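Probable fatty acyl-CoA transferase Rv3272 (Mycobacterium tuberculosis, PDB 5YX6) is a family III CoA transferase that binds fatty acyl-CoAs, palmitoyl-CoA most tightly, and probably acts in fatty acid metabolism. Local coordinates at the interface of chains A and B. Sequence-based numbering; all coordinates share one arbitrary frame. Chains: chain A/B, Uncharacterized protein Rv3272.

The interface of chains A and B. Residues chain A 151-154, 156-157, 207, 214, 218; chain B 331-335, 338, 341, 344.
This patch of the homodimer interface is built round the indole of B:Trp335, at the start of helix 335-338. Its CG lies anti to the carbonyl carbon (chi1 -65°), which turns the ring toward chain A, among A:Thr157, A:Gln214 and A:Leu218. The A:Thr157 side chain covers one face obliquely. The methyl CG2 of A:Thr157, anti to the backbone N, sits 3.7 Å from the centroid of the B:Trp335 six-membered ring in a CH-pi contact. A:Leu218 comes in at about a right angle, with its CD1 3.6 Å from CD1 of B:Trp335. At the edge, NE1 of B:Trp335 donates a hydrogen bond to the amide oxygen OE1 of A:Gln214 at 2.8 Å. The acceptor lies in the indole plane, but the N-H comes from above the amide plane, and the two planes are 63° apart. The other end of that amide is also held: NE2 of A:Gln214 donates to A:Ala153 O at 2.7 Å, which fixes the amide's rotation. A:Thr157 OG1 donates to A:Gly154 O in the carbonyl plane, and weakly accepts from B:Trp335 N. Further along, B:Val338 and A:Tyr207 meet tip to tip, CG1 to the phenol OH at 3.5 Å. That OH also lies at the edge of the B:Phe344 ring. A:Glu152 and B:His333 run side by side, and the carboxylate and imidazole do not touch. The imidazole is packed within its own chain between B:Thr341 CG2 and B:Leu331 CB. Water 1 joins A:Ala151 O, A:Thr156 N and OG1 to B:His333 O. The patch centre is about 15 Å from A:Asp175, the proposed nucleophile. The patch holds segment 332-344 of one subunit against 151-157, A:Tyr207, A:Gln214 and A:Leu218 of the other, and helps hold the dimer together.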
loop_
_atom_site.group_PDB
_atom_site.type_symbol
_atom_site.label_atom_id
_atom_site.label_comp_id
_atom_site.label_asym_id
_atom_site.label_seq_id
_atom_site.Cartn_x
_atom_site.Cartn_y
_atom_site.Cartn_z
ATOM N N ALA A 151 -8.413 -11.696 2.172
ATOM C CA ALA A 151 -9.446 -12.283 3.019
ATOM C C ALA A 151 -8.842 -13.097 4.156
ATOM O O ALA A 151 -9.361 -13.116 5.262
ATOM C CB ALA A 151 -10.390 -13.154 2.186
ATOM N N GLU A 152 -7.750 -13.788 3.881
ATOM C CA GLU A 152 -7.125 -14.602 4.907
ATOM C C GLU A 152 -6.453 -13.705 5.967
ATOM O O GLU A 152 -6.341 -14.092 7.136
ATOM C CB GLU A 152 -6.135 -15.593 4.277
ATOM C CG GLU A 152 -5.591 -16.613 5.265
ATOM C CD GLU A 152 -4.980 -17.847 4.607
ATOM O OE1 GLU A 152 -4.969 -17.946 3.358
ATOM O OE2 GLU A 152 -4.514 -18.730 5.352
ATOM N N ALA A 153 -6.032 -12.506 5.559
ATOM C CA ALA A 153 -5.421 -11.531 6.481
ATOM C C ALA A 153 -6.441 -10.642 7.220
ATOM O O ALA A 153 -6.061 -9.748 7.986
ATOM C CB ALA A 153 -4.441 -10.662 5.738
ATOM N N GLY A 154 -7.725 -10.833 6.942
ATOM C CA GLY A 154 -8.741 -10.142 7.715
ATOM C C GLY A 154 -9.433 -8.940 7.095
ATOM O O GLY A 154 -10.210 -8.270 7.771
ATOM N N THR A 156 -11.894 -8.394 5.223
ATOM C CA THR A 156 -13.341 -8.371 5.022
ATOM C C THR A 156 -14.052 -7.943 6.303
ATOM O O THR A 156 -15.267 -7.745 6.302
ATOM C CB THR A 156 -13.915 -9.767 4.557
ATOM O OG1 THR A 156 -13.834 -10.729 5.621
ATOM C CG2 THR A 156 -13.181 -10.306 3.327
ATOM N N THR A 157 -13.293 -7.804 7.387
ATOM C CA THR A 157 -13.865 -7.531 8.706
ATOM C C THR A 157 -14.683 -6.232 8.765
ATOM O O THR A 157 -14.269 -5.196 8.236
ATOM C CB THR A 157 -12.751 -7.455 9.785
ATOM O OG1 THR A 157 -11.973 -8.659 9.769
ATOM C CG2 THR A 157 -13.338 -7.265 11.172
ATOM N N TYR A 207 1.142 -11.425 2.564
ATOM C CA TYR A 207 0.406 -11.543 3.807
ATOM C C TYR A 207 0.885 -10.528 4.842
ATOM O O TYR A 207 0.069 -9.867 5.495
ATOM C CB TYR A 207 0.530 -12.959 4.353
ATOM C CG TYR A 207 -0.247 -13.202 5.627
ATOM C CD1 TYR A 207 -1.622 -13.403 5.596
ATOM C CD2 TYR A 207 0.401 -13.285 6.852
ATOM C CE1 TYR A 207 -2.334 -13.650 6.753
ATOM C CE2 TYR A 207 -0.302 -13.532 8.011
ATOM C CZ TYR A 207 -1.666 -13.719 7.954
ATOM O OH TYR A 207 -2.367 -13.967 9.107
ATOM N N GLN A 214 -3.460 -3.194 8.041
ATOM C CA GLN A 214 -4.533 -3.215 9.031
ATOM C C GLN A 214 -4.005 -3.145 10.463
ATOM O O GLN A 214 -4.707 -3.502 11.409
ATOM C CB GLN A 214 -5.358 -4.497 8.900
ATOM C CG GLN A 214 -5.753 -4.908 7.508
ATOM C CD GLN A 214 -6.260 -6.338 7.490
ATOM O OE1 GLN A 214 -7.450 -6.588 7.709
ATOM N NE2 GLN A 214 -5.364 -7.287 7.235
ATOM N N LEU A 218 -5.729 -4.421 14.003
ATOM C CA LEU A 218 -5.251 -5.720 14.459
ATOM C C LEU A 218 -4.748 -5.617 15.892
ATOM O O LEU A 218 -4.852 -6.565 16.668
ATOM C CB LEU A 218 -4.124 -6.238 13.557
ATOM C CG LEU A 218 -4.331 -7.434 12.621
ATOM C CD1 LEU A 218 -5.680 -8.076 12.811
ATOM C CD2 LEU A 218 -4.135 -7.024 11.175
ATOM N N LEU B 331 -10.792 -19.332 4.993
ATOM C CA LEU B 331 -11.877 -18.669 5.701
ATOM C C LEU B 331 -11.734 -17.156 5.567
ATOM O O LEU B 331 -10.627 -16.649 5.364
ATOM C CB LEU B 331 -11.884 -19.063 7.171
ATOM C CG LEU B 331 -12.030 -20.551 7.435
ATOM C CD1 LEU B 331 -11.943 -20.846 8.922
ATOM C CD2 LEU B 331 -13.362 -20.957 6.886
ATOM N N ALA B 332 -12.848 -16.437 5.641
ATOM C CA ALA B 332 -12.790 -14.983 5.740
ATOM C C ALA B 332 -12.659 -14.594 7.206
ATOM O O ALA B 332 -13.647 -14.247 7.857
ATOM C CB ALA B 332 -14.027 -14.350 5.118
ATOM N N HIS B 333 -11.435 -14.660 7.718
ATOM C CA HIS B 333 -11.158 -14.415 9.128
ATOM C C HIS B 333 -11.492 -12.986 9.519
ATOM O O HIS B 333 -11.276 -12.063 8.731
ATOM C CB HIS B 333 -9.675 -14.656 9.444
ATOM C CG HIS B 333 -9.182 -16.040 9.139
ATOM N ND1 HIS B 333 -9.520 -17.139 9.899
ATOM C CD2 HIS B 333 -8.337 -16.489 8.182
ATOM C CE1 HIS B 333 -8.916 -18.208 9.411
ATOM N NE2 HIS B 333 -8.193 -17.842 8.369
ATOM N N THR B 334 -11.986 -12.806 10.741
ATOM C CA THR B 334 -12.045 -11.486 11.376
ATOM C C THR B 334 -10.691 -11.135 12.003
ATOM O O THR B 334 -9.869 -12.027 12.236
ATOM C CB THR B 334 -13.123 -11.428 12.464
ATOM O OG1 THR B 334 -12.787 -12.367 13.495
ATOM C CG2 THR B 334 -14.495 -11.790 11.890
ATOM N N TRP B 335 -10.476 -9.852 12.300
ATOM C CA TRP B 335 -9.244 -9.415 12.969
ATOM C C TRP B 335 -8.974 -10.215 14.239
ATOM O O TRP B 335 -7.838 -10.628 14.484
ATOM C CB TRP B 335 -9.302 -7.917 13.306
ATOM C CG TRP B 335 -9.343 -7.034 12.106
ATOM C CD1 TRP B 335 -8.674 -7.217 10.929
ATOM C CD2 TRP B 335 -10.112 -5.841 11.950
ATOM N NE1 TRP B 335 -8.975 -6.204 10.052
ATOM C CE2 TRP B 335 -9.858 -5.346 10.654
ATOM C CE3 TRP B 335 -10.984 -5.133 12.785
ATOM C CZ2 TRP B 335 -10.447 -4.177 10.172
ATOM C CZ3 TRP B 335 -11.569 -3.981 12.306
ATOM C CH2 TRP B 335 -11.298 -3.513 11.008
ATOM N N VAL B 338 -7.709 -13.620 12.999
ATOM C CA VAL B 338 -6.413 -13.614 12.296
ATOM C C VAL B 338 -5.240 -13.817 13.248
ATOM O O VAL B 338 -4.318 -14.602 13.000
ATOM C CB VAL B 338 -6.186 -12.303 11.520
ATOM C CG1 VAL B 338 -4.735 -12.208 11.035
ATOM C CG2 VAL B 338 -7.150 -12.199 10.341
ATOM N N THR B 341 -4.373 -17.481 14.337
ATOM C CA THR B 341 -4.122 -18.518 13.341
ATOM C C THR B 341 -2.676 -18.998 13.376
ATOM O O THR B 341 -1.782 -18.248 13.766
ATOM C CB THR B 341 -4.443 -18.016 11.920
ATOM O OG1 THR B 341 -3.535 -16.969 11.555
ATOM C CG2 THR B 341 -5.868 -17.508 11.851
ATOM N N PHE B 344 -0.391 -16.838 11.148
ATOM C CA PHE B 344 0.022 -15.596 11.768
ATOM C C PHE B 344 1.215 -15.839 12.680
ATOM O O PHE B 344 2.160 -15.063 12.691
ATOM C CB PHE B 344 -1.137 -14.981 12.552
ATOM C CG PHE B 344 -0.855 -13.606 13.091
ATOM C CD1 PHE B 344 -1.165 -12.482 12.346
ATOM C CD2 PHE B 344 -0.300 -13.438 14.350
ATOM C CE1 PHE B 344 -0.927 -11.213 12.840
ATOM C CE2 PHE B 344 -0.051 -12.176 14.846
ATOM C CZ PHE B 344 -0.367 -11.060 14.094
HETATM O O HOH W 1 -11.263 -11.300 6.040
#